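Local atomic coordinates of tryptophan--tRNA ligase (Aeropyrum pernix, PDB entry 3A04), a protein that charges tRNA(Trp) with L-tryptophan at the expense of ATP, releasing AMP and diphosphate, as a class I aminoacyl-tRNA synthetase. Residues 63-68 / 100-105; 77-82 / 111-116; 89-94 / 139-144; 194-199 / 220-225; 246-249 / 255-258. All coordinates share one frame; numbering follows the deposited sequence.

Contact 1: residues 63-68 / 100-105; sequences EAKARG and NGFKVF
The ring of Phe102 is met obliquely, neither squarely on a face nor at its edge, by the aliphatic end of Lys65, whose CE lies 3.5 Å from Phe102 CE1. The two side chains cross at about a right angle. Well away from this meeting, within 63-68, the guanidinium of Arg67 has Ala64 CA over one face. With CG anti to the backbone N (chi1 -165°), the lysine runs out straight until a bend at chi4 swings NZ past the ring to the backbone carbonyl of Asn100. The hydrogen bond from Lys65 NZ to Asn100 O is short, 2.6 Å, with a C=O...N angle of 165°. That carbonyl belongs to the end of helix 85-99, closed by a Schellman motif with Gly101 at positive phi, so the ammonium probably also feels the negative end of the helix. Strand 103-105 follows directly and completes the beta-alpha-beta crossover from strand 72-77 in the Rossmann-type catalytic fold. Shortening Lys65 to an alanine would probably leave Asn100 O without its charged donor and uncover the CE1 side of the Phe102 ring. Phe102 packs in addition on Leu97 of helix 85-99, while Asn100 ND2 turns back to Tyr96 O.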
# COMPACT_ATOMS: atom_id res chain seq x y z
N GLU A 63 15.41 -22.89 18.94
CA GLU A 63 15.64 -22.53 20.39
C GLU A 63 14.33 -22.07 21.00
O GLU A 63 13.90 -22.55 22.11
CB GLU A 63 16.77 -21.47 20.54
CG GLU A 63 18.22 -22.09 20.48
CD GLU A 63 19.38 -21.10 20.16
OE1 GLU A 63 19.16 -19.88 19.97
OE2 GLU A 63 20.55 -21.57 20.08
N ALA A 64 13.65 -21.16 20.31
CA ALA A 64 12.30 -20.77 20.83
C ALA A 64 11.34 -21.95 20.99
O ALA A 64 10.62 -22.13 22.05
CB ALA A 64 11.67 -19.71 19.91
N LYS A 65 11.29 -22.80 19.93
CA LYS A 65 10.42 -23.94 20.02
C LYS A 65 10.72 -24.87 21.21
O LYS A 65 9.77 -25.41 21.85
CB LYS A 65 10.51 -24.76 18.74
CG LYS A 65 9.40 -25.76 18.58
CD LYS A 65 9.63 -26.51 17.25
CE LYS A 65 8.32 -27.15 16.83
NZ LYS A 65 7.81 -28.19 17.81
N ALA A 66 11.99 -25.17 21.41
CA ALA A 66 12.39 -26.05 22.54
C ALA A 66 12.01 -25.47 23.94
O ALA A 66 11.75 -26.22 24.84
CB ALA A 66 13.89 -26.44 22.46
N ARG A 67 11.94 -24.16 24.11
CA ARG A 67 11.56 -23.67 25.42
C ARG A 67 10.07 -23.53 25.49
O ARG A 67 9.55 -23.07 26.52
CB ARG A 67 12.23 -22.37 25.81
CG ARG A 67 12.05 -21.20 24.85
CD ARG A 67 12.53 -19.89 25.55
NE ARG A 67 12.57 -18.82 24.57
CZ ARG A 67 13.62 -18.52 23.83
NH1 ARG A 67 14.75 -19.19 23.98
NH2 ARG A 67 13.52 -17.54 22.92
N GLY A 68 9.38 -23.92 24.39
CA GLY A 68 7.92 -24.07 24.45
C GLY A 68 7.15 -22.96 23.76
O GLY A 68 5.89 -22.91 23.87
N ASN A 100 5.30 -31.19 12.90
CA ASN A 100 6.22 -30.99 14.08
C ASN A 100 5.85 -29.74 14.91
O ASN A 100 6.63 -29.25 15.69
CB ASN A 100 7.66 -30.98 13.60
CG ASN A 100 8.11 -32.35 13.21
OD1 ASN A 100 8.49 -33.15 14.08
ND2 ASN A 100 8.04 -32.68 11.91
N GLY A 101 4.62 -29.29 14.80
CA GLY A 101 4.16 -28.27 15.71
C GLY A 101 4.17 -26.83 15.16
O GLY A 101 3.65 -25.92 15.85
N PHE A 102 4.70 -26.56 13.95
CA PHE A 102 4.72 -25.13 13.46
C PHE A 102 3.36 -24.66 13.06
O PHE A 102 2.62 -25.43 12.40
CB PHE A 102 5.68 -24.97 12.24
CG PHE A 102 7.11 -25.04 12.56
CD1 PHE A 102 7.64 -26.12 13.22
CD2 PHE A 102 7.97 -23.98 12.14
CE1 PHE A 102 9.02 -26.16 13.50
CE2 PHE A 102 9.32 -23.98 12.44
CZ PHE A 102 9.88 -25.07 13.13
N LYS A 103 3.03 -23.38 13.35
CA LYS A 103 1.84 -22.78 12.77
C LYS A 103 2.18 -22.46 11.30
O LYS A 103 3.18 -21.81 11.02
CB LYS A 103 1.46 -21.47 13.56
CG LYS A 103 0.19 -20.79 13.04
CD LYS A 103 -1.16 -21.56 13.21
CE LYS A 103 -2.25 -20.77 12.60
NZ LYS A 103 -3.63 -21.41 12.87
N VAL A 104 1.35 -22.87 10.36
CA VAL A 104 1.62 -22.57 8.97
C VAL A 104 0.72 -21.43 8.48
O VAL A 104 -0.51 -21.44 8.71
CB VAL A 104 1.31 -23.84 8.04
CG1 VAL A 104 1.63 -23.55 6.58
CG2 VAL A 104 2.15 -25.07 8.55
N PHE A 105 1.35 -20.47 7.79
CA PHE A 105 0.65 -19.38 7.14
C PHE A 105 0.94 -19.52 5.67
O PHE A 105 2.10 -19.66 5.26
CB PHE A 105 1.21 -18.01 7.61
CG PHE A 105 0.84 -17.66 9.05
CD1 PHE A 105 1.60 -18.08 10.11
CD2 PHE A 105 -0.36 -16.93 9.32
CE1 PHE A 105 1.26 -17.73 11.44
CE2 PHE A 105 -0.73 -16.57 10.65
CZ PHE A 105 0.12 -16.98 11.70

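Contact 2: residues 77-82 / 111-116; sequences FMPSGK and AEAFAV
Pro79, whose ring touches Ala113, forms the centre of an inverse gamma turn, a tight three-residue bend in which Ser80 N makes a weak hydrogen bond to Met78 O. The turn opens the 'HIGH' region just after strand 72-77, and it presents two neighbouring side chains to the same methyl group: Ala113 CB lies 3.9 Å from Pro79 CG and 3.6 Å from Met78 SD. Met78 reaches there by a folded route. Its CG is anti to the backbone N (chi1 174°), after which bends at chi2 and chi3 carry the sulfur over Ala113 and set the terminal methyl across Glu112. Met78 CE rests 3.7 Å from Glu112 CG, the two side chains crossing at about a right angle, and sits at nearly equal distances from the two carboxylate oxygens. An alanine in place of Met78 would probably open a gap over Ala113 and take the methyl from beside Glu112. The contact thus joins the signature loop to helix 110-115 by apolar packing. Phe77, at the end of the strand, packs on helices 85-99 and 121-139; from helix 110-115 itself, Phe114 and Ala115 meet Leu164 and Ser166 of the second subunit.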
# COMPACT_ATOMS: atom_id res chain seq x y z
N PHE A 77 2.19 -17.94 -2.48
CA PHE A 77 1.97 -18.53 -3.84
C PHE A 77 1.27 -17.49 -4.71
O PHE A 77 0.29 -16.79 -4.29
CB PHE A 77 1.08 -19.79 -3.80
CG PHE A 77 1.73 -20.97 -3.13
CD1 PHE A 77 1.63 -21.14 -1.77
CD2 PHE A 77 2.53 -21.84 -3.84
CE1 PHE A 77 2.33 -22.16 -1.08
CE2 PHE A 77 3.19 -22.98 -3.16
CZ PHE A 77 3.09 -23.08 -1.82
N MET A 78 1.79 -17.38 -5.90
CA MET A 78 1.23 -16.61 -7.02
C MET A 78 0.12 -17.45 -7.66
O MET A 78 0.40 -18.58 -8.14
CB MET A 78 2.35 -16.33 -8.05
CG MET A 78 1.86 -15.65 -9.38
SD MET A 78 0.85 -14.17 -9.15
CE MET A 78 2.06 -13.12 -8.39
N PRO A 79 -1.14 -16.95 -7.64
CA PRO A 79 -2.25 -17.78 -8.20
C PRO A 79 -2.35 -17.63 -9.71
O PRO A 79 -3.25 -16.98 -10.19
CB PRO A 79 -3.49 -17.21 -7.55
CG PRO A 79 -3.14 -15.67 -7.36
CD PRO A 79 -1.66 -15.75 -6.94
N SER A 80 -1.40 -18.24 -10.43
CA SER A 80 -1.33 -18.14 -11.84
C SER A 80 -0.95 -19.56 -12.32
O SER A 80 0.03 -20.12 -11.77
CB SER A 80 -0.11 -17.27 -12.18
OG SER A 80 -0.13 -17.03 -13.58
N GLY A 81 -1.65 -20.10 -13.33
CA GLY A 81 -1.23 -21.39 -13.90
C GLY A 81 -1.47 -22.55 -12.98
O GLY A 81 -2.09 -22.43 -11.93
N LYS A 82 -0.98 -23.74 -13.33
CA LYS A 82 -1.42 -24.89 -12.56
C LYS A 82 -0.38 -25.27 -11.52
O LYS A 82 0.84 -24.98 -11.69
CB LYS A 82 -1.69 -26.08 -13.52
CG LYS A 82 -2.85 -25.77 -14.54
CD LYS A 82 -3.47 -27.03 -15.14
CE LYS A 82 -2.64 -27.55 -16.26
NZ LYS A 82 -3.46 -28.40 -17.27
N ALA A 111 -2.87 -9.62 -4.89
CA ALA A 111 -2.61 -8.24 -5.20
C ALA A 111 -1.49 -8.14 -6.30
O ALA A 111 -1.62 -7.44 -7.34
CB ALA A 111 -2.16 -7.48 -3.86
N GLU A 112 -0.43 -8.88 -6.09
CA GLU A 112 0.64 -8.92 -7.09
C GLU A 112 0.13 -9.49 -8.42
O GLU A 112 0.48 -8.97 -9.52
CB GLU A 112 1.82 -9.73 -6.57
CG GLU A 112 3.02 -9.65 -7.52
CD GLU A 112 4.25 -10.42 -6.98
OE1 GLU A 112 4.30 -10.77 -5.77
OE2 GLU A 112 5.19 -10.59 -7.79
N ALA A 113 -0.69 -10.54 -8.33
CA ALA A 113 -1.28 -11.17 -9.54
C ALA A 113 -2.03 -10.12 -10.36
O ALA A 113 -1.89 -10.03 -11.60
CB ALA A 113 -2.29 -12.31 -9.14
N PHE A 114 -2.82 -9.28 -9.68
CA PHE A 114 -3.58 -8.25 -10.36
C PHE A 114 -2.64 -7.18 -10.92
O PHE A 114 -2.68 -6.85 -12.12
CB PHE A 114 -4.63 -7.60 -9.44
CG PHE A 114 -5.44 -6.53 -10.15
CD1 PHE A 114 -6.55 -6.89 -10.90
CD2 PHE A 114 -5.03 -5.15 -10.08
CE1 PHE A 114 -7.28 -5.92 -11.55
CE2 PHE A 114 -5.76 -4.15 -10.72
CZ PHE A 114 -6.90 -4.55 -11.44
N ALA A 115 -1.82 -6.60 -10.04
CA ALA A 115 -1.12 -5.34 -10.37
C ALA A 115 0.12 -5.58 -11.24
O ALA A 115 0.42 -4.77 -12.13
CB ALA A 115 -0.70 -4.59 -9.04
N VAL A 116 0.85 -6.65 -11.01
CA VAL A 116 2.08 -6.90 -11.78
C VAL A 116 1.66 -7.83 -12.95
O VAL A 116 2.02 -7.56 -14.12
CB VAL A 116 3.21 -7.57 -10.95
CG1 VAL A 116 4.45 -7.93 -11.84
CG2 VAL A 116 3.67 -6.67 -9.80

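Contact 3: residues 89-94 / 139-144; sequences LTVDQL and LGLDPK
Val91 and Leu94, three residues apart on helix 85-99, supply the apolar strip that packs on Leu139 and Leu141. Leu89 begins the segment with its carbonyl doubly used: Gln93 N and Gln93 NE2 reach Leu89 O from opposite faces of its plane, and the side-chain donor, 3.2 Å away, stands well above that plane. Val91 comes next. With its CG1 anti to the backbone N (chi1 178°), that methyl projects to Leu139 CD1 at 3.7 Å and, more distantly, to Leu141 CD2 at 4.4 Å. Asp92 turns its carboxylate to Lys88 in a salt bridge. Leu94 closes the run: its CB lies 3.8 Å from Leu141 CD1, and its own CD1 meets Leu141 CD2 at 4.1 Å, so both methyls of Leu141 are engaged.

Between the two leucines of the other segment Gly140, at positive phi, ends helix 121-139 in a Schellman motif, and the chain turns there. Beyond them Asp142 OD1 accepts Lys144 N at 2.7 Å in an Asx turn, approached on the anti side and 33° out of the carboxylate plane. Helix 85-99 lies between strand 72-77, where Val91 packs on Phe77 and Leu94 on Val73 and Thr75, and the 139-141 turn, whose Leu139 also reaches Phe348 and His352 of helix 334-364.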
# COMPACT_ATOMS: atom_id res chain seq x y z
N LEU A 89 7.12 -29.24 -3.71
CA LEU A 89 8.32 -29.27 -2.85
C LEU A 89 8.18 -28.27 -1.71
O LEU A 89 8.58 -28.55 -0.56
CB LEU A 89 9.55 -28.88 -3.68
CG LEU A 89 10.91 -28.81 -2.98
CD1 LEU A 89 11.19 -30.16 -2.43
CD2 LEU A 89 11.96 -28.41 -4.00
N THR A 90 7.64 -27.08 -2.00
CA THR A 90 7.44 -26.12 -0.92
C THR A 90 6.40 -26.63 0.08
O THR A 90 6.66 -26.57 1.28
CB THR A 90 6.99 -24.80 -1.46
OG1 THR A 90 8.06 -24.26 -2.19
CG2 THR A 90 6.60 -23.80 -0.32
N VAL A 91 5.25 -27.14 -0.41
CA VAL A 91 4.18 -27.59 0.51
C VAL A 91 4.63 -28.76 1.34
O VAL A 91 4.24 -28.92 2.50
CB VAL A 91 2.87 -27.97 -0.29
CG1 VAL A 91 1.78 -28.48 0.59
CG2 VAL A 91 2.37 -26.70 -0.97
N ASP A 92 5.42 -29.65 0.72
CA ASP A 92 5.93 -30.78 1.49
C ASP A 92 6.75 -30.28 2.69
O ASP A 92 6.68 -30.87 3.75
CB ASP A 92 6.85 -31.62 0.58
CG ASP A 92 6.01 -32.62 -0.32
OD1 ASP A 92 4.78 -32.93 -0.05
OD2 ASP A 92 6.58 -32.99 -1.35
N GLN A 93 7.56 -29.24 2.50
CA GLN A 93 8.31 -28.64 3.66
C GLN A 93 7.32 -28.01 4.67
O GLN A 93 7.49 -28.14 5.84
CB GLN A 93 9.25 -27.53 3.14
CG GLN A 93 10.31 -28.12 2.24
CD GLN A 93 11.22 -27.10 1.68
OE1 GLN A 93 11.92 -26.41 2.43
NE2 GLN A 93 11.20 -26.93 0.35
N LEU A 94 6.26 -27.33 4.23
CA LEU A 94 5.22 -26.93 5.20
C LEU A 94 4.58 -28.03 5.97
O LEU A 94 4.34 -27.88 7.19
CB LEU A 94 4.09 -26.08 4.56
CG LEU A 94 4.52 -24.99 3.57
CD1 LEU A 94 3.24 -24.34 2.91
CD2 LEU A 94 5.36 -23.93 4.33
N LEU A 139 -2.66 -32.59 -0.61
CA LEU A 139 -1.32 -33.04 -0.24
C LEU A 139 -1.14 -33.39 1.20
O LEU A 139 -0.20 -34.10 1.51
CB LEU A 139 -0.21 -32.02 -0.64
CG LEU A 139 0.24 -31.92 -2.10
CD1 LEU A 139 1.20 -30.71 -2.29
CD2 LEU A 139 0.93 -33.28 -2.70
N GLY A 140 -1.93 -32.81 2.10
CA GLY A 140 -1.90 -33.17 3.49
C GLY A 140 -1.76 -31.97 4.43
O GLY A 140 -1.57 -32.15 5.62
N LEU A 141 -1.79 -30.76 3.87
CA LEU A 141 -1.77 -29.55 4.70
C LEU A 141 -3.11 -29.49 5.46
O LEU A 141 -4.16 -29.78 4.88
CB LEU A 141 -1.53 -28.29 3.85
CG LEU A 141 -0.76 -27.11 4.47
CD1 LEU A 141 0.57 -27.47 5.22
CD2 LEU A 141 -0.53 -25.93 3.41
N ASP A 142 -3.07 -29.27 6.75
CA ASP A 142 -4.28 -29.38 7.56
C ASP A 142 -5.29 -28.23 7.31
O ASP A 142 -4.93 -27.05 7.53
CB ASP A 142 -3.82 -29.36 9.00
CG ASP A 142 -5.01 -29.47 10.04
OD1 ASP A 142 -6.17 -29.18 9.75
OD2 ASP A 142 -4.70 -29.72 11.21
N PRO A 143 -6.53 -28.54 6.88
CA PRO A 143 -7.49 -27.43 6.59
C PRO A 143 -7.89 -26.60 7.80
O PRO A 143 -8.30 -25.48 7.62
CB PRO A 143 -8.74 -28.16 6.06
CG PRO A 143 -8.66 -29.56 6.67
CD PRO A 143 -7.15 -29.87 6.75
N LYS A 144 -7.82 -27.17 9.00
CA LYS A 144 -8.27 -26.51 10.22
C LYS A 144 -7.19 -25.54 10.71
O LYS A 144 -7.51 -24.36 10.97
CB LYS A 144 -8.57 -27.52 11.34
CG LYS A 144 -9.30 -26.92 12.59
CD LYS A 144 -9.20 -27.83 13.85
CE LYS A 144 -9.99 -27.25 15.04
NZ LYS A 144 -9.47 -25.90 15.56

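Contact 4: residues 194-199 / 220-225; sequences ADILHV and PHLRLT
Thr225 CG2 is the methyl on which Ile196 and Leu197 converge. Leu197 and Thr225 slide past each other in opposite directions, bringing Leu197 CG to 3.7 Å from Thr225 CG2, whereas Ile196 comes at a slant and sets its CG2 3.9 Å from the same methyl. The threonine can serve both roles because its first torsion (chi1 -59°) splits the branches: CG2, anti to the backbone N, faces the other helix, and OG1 bends back along its own. There Thr225 OG1 donates to His221 O at 3.0 Å from above the carbonyl plane, while Thr225 N reaches that oxygen from the other face; the hydroxyl is thus satisfied inside an otherwise apolar interface. Ile196 extends further, its CD1 meeting Leu222 CD1 end to end at 4.0 Å.

On the far side of its segment His198 folds back similarly. His198 ND1 donates to Ala194 O at 2.9 Å, with an N-H...O angle of 134°, and more weakly to Asp195 O, and Val199 CG1 lies over one ring face. His198 NE2 bonds to Arg154, so both ring nitrogens are engaged. The contact joins helices 183-197 and 219-231, which lie before and after strand 210-215 in the chain. That strand packs against both, Val212 touching Ile196 and Val214 touching Leu222, while Pro241 meets Ile196 and Leu197 and helix 156-165 presents Phe165 to Leu197.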
# COMPACT_ATOMS: atom_id res chain seq x y z
N ALA A 194 5.65 -7.50 4.14
CA ALA A 194 4.53 -7.62 5.11
C ALA A 194 4.01 -9.03 5.25
O ALA A 194 3.62 -9.47 6.38
CB ALA A 194 3.39 -6.64 4.71
N ASP A 195 3.89 -9.75 4.14
CA ASP A 195 3.48 -11.19 4.26
C ASP A 195 4.36 -11.91 5.32
O ASP A 195 3.87 -12.61 6.19
CB ASP A 195 3.61 -11.92 2.89
CG ASP A 195 2.52 -11.50 1.91
OD1 ASP A 195 1.41 -11.10 2.38
OD2 ASP A 195 2.77 -11.50 0.68
N ILE A 196 5.68 -11.75 5.22
CA ILE A 196 6.59 -12.41 6.20
C ILE A 196 6.46 -11.87 7.63
O ILE A 196 6.34 -12.63 8.61
CB ILE A 196 8.05 -12.28 5.70
CG1 ILE A 196 8.16 -13.02 4.34
CG2 ILE A 196 9.05 -12.77 6.79
CD1 ILE A 196 9.44 -12.63 3.46
N LEU A 197 6.47 -10.55 7.76
CA LEU A 197 6.61 -9.94 9.09
C LEU A 197 5.29 -9.80 9.81
O LEU A 197 5.32 -9.70 10.99
CB LEU A 197 7.23 -8.54 8.90
CG LEU A 197 8.69 -8.63 8.41
CD1 LEU A 197 9.18 -7.27 8.01
CD2 LEU A 197 9.68 -9.28 9.43
N HIS A 198 4.11 -9.72 9.13
CA HIS A 198 2.87 -9.34 9.83
C HIS A 198 2.48 -10.41 10.85
O HIS A 198 1.76 -10.12 11.79
CB HIS A 198 1.66 -9.15 8.87
CG HIS A 198 1.04 -10.44 8.39
ND1 HIS A 198 1.66 -11.29 7.50
CD2 HIS A 198 -0.17 -11.01 8.70
CE1 HIS A 198 0.86 -12.33 7.26
NE2 HIS A 198 -0.24 -12.20 7.99
N VAL A 199 2.92 -11.66 10.67
CA VAL A 199 2.52 -12.71 11.63
C VAL A 199 3.05 -12.50 13.05
O VAL A 199 2.54 -13.07 14.04
CB VAL A 199 2.95 -14.16 11.12
CG1 VAL A 199 2.37 -14.39 9.76
CG2 VAL A 199 4.51 -14.39 11.22
N PRO A 220 17.79 -12.13 -1.90
CA PRO A 220 17.86 -10.64 -1.87
C PRO A 220 16.60 -9.99 -1.28
O PRO A 220 16.73 -9.03 -0.46
CB PRO A 220 18.02 -10.23 -3.31
CG PRO A 220 18.85 -11.46 -3.91
CD PRO A 220 18.16 -12.65 -3.23
N HIS A 221 15.43 -10.50 -1.65
CA HIS A 221 14.19 -9.94 -1.04
C HIS A 221 14.08 -10.24 0.46
O HIS A 221 13.60 -9.41 1.29
CB HIS A 221 12.87 -10.37 -1.76
CG HIS A 221 11.68 -9.73 -1.13
ND1 HIS A 221 10.99 -10.29 -0.08
CD2 HIS A 221 11.15 -8.49 -1.31
CE1 HIS A 221 10.06 -9.44 0.35
NE2 HIS A 221 10.14 -8.35 -0.40
N LEU A 222 14.47 -11.44 0.84
CA LEU A 222 14.49 -11.79 2.26
C LEU A 222 15.45 -10.89 3.11
O LEU A 222 15.19 -10.59 4.24
CB LEU A 222 14.98 -13.21 2.37
CG LEU A 222 14.69 -13.98 3.62
CD1 LEU A 222 13.21 -13.80 4.00
CD2 LEU A 222 14.93 -15.47 3.24
N ARG A 223 16.55 -10.45 2.51
CA ARG A 223 17.48 -9.63 3.23
C ARG A 223 16.88 -8.23 3.35
O ARG A 223 17.08 -7.55 4.36
CB ARG A 223 18.84 -9.62 2.44
CG ARG A 223 19.60 -10.95 2.62
CD ARG A 223 21.12 -10.80 2.20
NE ARG A 223 21.29 -10.06 0.95
CZ ARG A 223 21.41 -10.63 -0.25
NH1 ARG A 223 21.32 -11.93 -0.37
NH2 ARG A 223 21.60 -9.91 -1.35
N LEU A 224 16.18 -7.78 2.32
CA LEU A 224 15.53 -6.47 2.42
C LEU A 224 14.44 -6.54 3.54
O LEU A 224 14.31 -5.62 4.33
CB LEU A 224 14.90 -6.02 1.10
CG LEU A 224 14.01 -4.76 1.15
CD1 LEU A 224 14.88 -3.50 1.52
CD2 LEU A 224 13.24 -4.51 -0.20
N THR A 225 13.71 -7.64 3.61
CA THR A 225 12.71 -7.90 4.71
C THR A 225 13.37 -7.85 6.09
O THR A 225 12.82 -7.25 7.02
CB THR A 225 11.96 -9.26 4.47
OG1 THR A 225 11.30 -9.17 3.20
CG2 THR A 225 10.87 -9.55 5.53

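Contact 5: residues 246-249 / 255-258; sequences HKLQ and RKMS
Gln249 and Met257 form the closer-packed half of this contact, and Leu248 with Lys256 the looser, solvent-facing half. On the inner side Met257 directs its CB at the other backbone, resting 3.9 Å from Gln249 O. Its CG is anti to the backbone N (chi1 176°), and the chain then bends so that the sulfur comes alongside both oxygens of Gln249: Met257 SD is 4.0 Å from Gln249 OE1 and equally far from Gln249 O. These are van der Waals approaches. The amide of Gln249 finds its polar partners elsewhere, OE1 making a weak hydrogen bond to His312, and its side chain packs on Met308 and Tyr311 of helix 304-313.

Lys256, Met257 and Ser258 open the 'KMSKS' region, the signature loop that in class I synthetases closes over ATP; the crystal contains no nucleotide. The loop that follows strand 242-246 doubles back here, bringing 255-258 beside Leu248 and Gln249. Asp253 OD1 takes Arg255 N just before the signature, and Ser258 OG bonds to Ser260 N within it.

On the outer side Leu248 and Lys256 are both exposed. A bend at chi4 (65°) turns the lysine end toward the leucine, leaving Lys256 NZ 3.1 Å from Leu248 CD2, a short approach of a charged nitrogen to a methyl that is doubtful in detail. Leu248 also touches Asp217.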
# COMPACT_ATOMS: atom_id res chain seq x y z
N HIS A 246 16.50 -24.34 -0.27
CA HIS A 246 16.42 -25.60 -0.99
C HIS A 246 17.02 -25.43 -2.40
O HIS A 246 16.98 -24.35 -2.96
CB HIS A 246 14.98 -26.15 -1.02
CG HIS A 246 13.95 -25.18 -1.55
ND1 HIS A 246 12.86 -24.79 -0.82
CD2 HIS A 246 13.87 -24.52 -2.72
CE1 HIS A 246 12.15 -23.92 -1.50
NE2 HIS A 246 12.73 -23.75 -2.68
N LYS A 247 17.58 -26.50 -2.97
CA LYS A 247 18.00 -26.45 -4.39
C LYS A 247 16.75 -26.61 -5.22
O LYS A 247 15.93 -27.43 -4.89
CB LYS A 247 18.92 -27.63 -4.72
CG LYS A 247 20.07 -27.78 -3.69
CD LYS A 247 20.60 -29.22 -3.66
CE LYS A 247 21.87 -29.31 -4.49
NZ LYS A 247 22.54 -30.58 -4.09
N LEU A 248 16.60 -25.84 -6.26
CA LEU A 248 15.42 -25.98 -7.12
C LEU A 248 15.50 -27.28 -7.98
O LEU A 248 16.56 -27.65 -8.50
CB LEU A 248 15.33 -24.77 -8.04
CG LEU A 248 15.09 -23.34 -7.45
CD1 LEU A 248 16.18 -22.98 -6.46
CD2 LEU A 248 15.06 -22.28 -8.59
N GLN A 249 14.37 -27.94 -8.14
CA GLN A 249 14.30 -29.09 -8.99
C GLN A 249 14.24 -28.59 -10.42
O GLN A 249 13.44 -27.72 -10.75
CB GLN A 249 13.04 -29.93 -8.70
CG GLN A 249 13.04 -31.31 -9.47
CD GLN A 249 11.75 -32.13 -9.25
OE1 GLN A 249 10.86 -31.69 -8.51
NE2 GLN A 249 11.60 -33.26 -9.98
N ARG A 255 15.63 -27.38 -18.01
CA ARG A 255 15.40 -25.99 -17.67
C ARG A 255 14.42 -25.82 -16.48
O ARG A 255 13.62 -26.73 -16.17
CB ARG A 255 14.91 -25.26 -18.91
CG ARG A 255 15.95 -25.37 -20.10
CD ARG A 255 15.56 -24.61 -21.38
NE ARG A 255 14.53 -25.33 -22.13
CZ ARG A 255 14.21 -25.10 -23.41
NH1 ARG A 255 14.84 -24.16 -24.11
NH2 ARG A 255 13.25 -25.82 -23.99
N LYS A 256 14.49 -24.66 -15.83
CA LYS A 256 13.55 -24.23 -14.76
C LYS A 256 12.07 -24.67 -14.91
O LYS A 256 11.49 -24.54 -15.97
CB LYS A 256 13.65 -22.69 -14.67
CG LYS A 256 13.53 -22.06 -13.28
CD LYS A 256 14.01 -20.57 -13.32
CE LYS A 256 13.56 -19.79 -12.09
NZ LYS A 256 14.19 -20.31 -10.83
N MET A 257 11.47 -25.17 -13.83
CA MET A 257 10.14 -25.83 -13.78
C MET A 257 9.07 -24.75 -13.84
O MET A 257 9.04 -23.85 -13.00
CB MET A 257 10.13 -26.67 -12.49
CG MET A 257 8.97 -27.45 -11.95
SD MET A 257 9.64 -28.98 -11.15
CE MET A 257 9.55 -30.29 -12.32
N SER A 258 8.20 -24.78 -14.86
CA SER A 258 7.21 -23.71 -15.11
C SER A 258 5.80 -24.16 -15.62
O SER A 258 5.70 -24.95 -16.55
CB SER A 258 7.84 -22.69 -16.10
OG SER A 258 6.82 -21.88 -16.71

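Contact 3 touches contacts 1, 2 and 5. Its Val91 CG2 touches Phe77 CZ of contact 2 at 3.8 Å, its Leu94 O meets Val104 CG2 of contact 1 at 3.8 Å, and Gln93 NE2 lies 2.9 Å from His246 ND1 of contact 5. Contact 1 reaches contact 4 through Phe105 CG and Val199 CG1, 3.7 Å apart. Contacts 2 and 5 carry the two class I signatures, 'HIGH' and 'KMSKS'; their nearest atoms stay about 6 Å apart and their centres 19 Å, yet Lys82 N bonds to Ser259 OG, tying the signatures together. The iron-sulfur cluster lies beyond contact 5, about 12 Å from the Gln249 side chain.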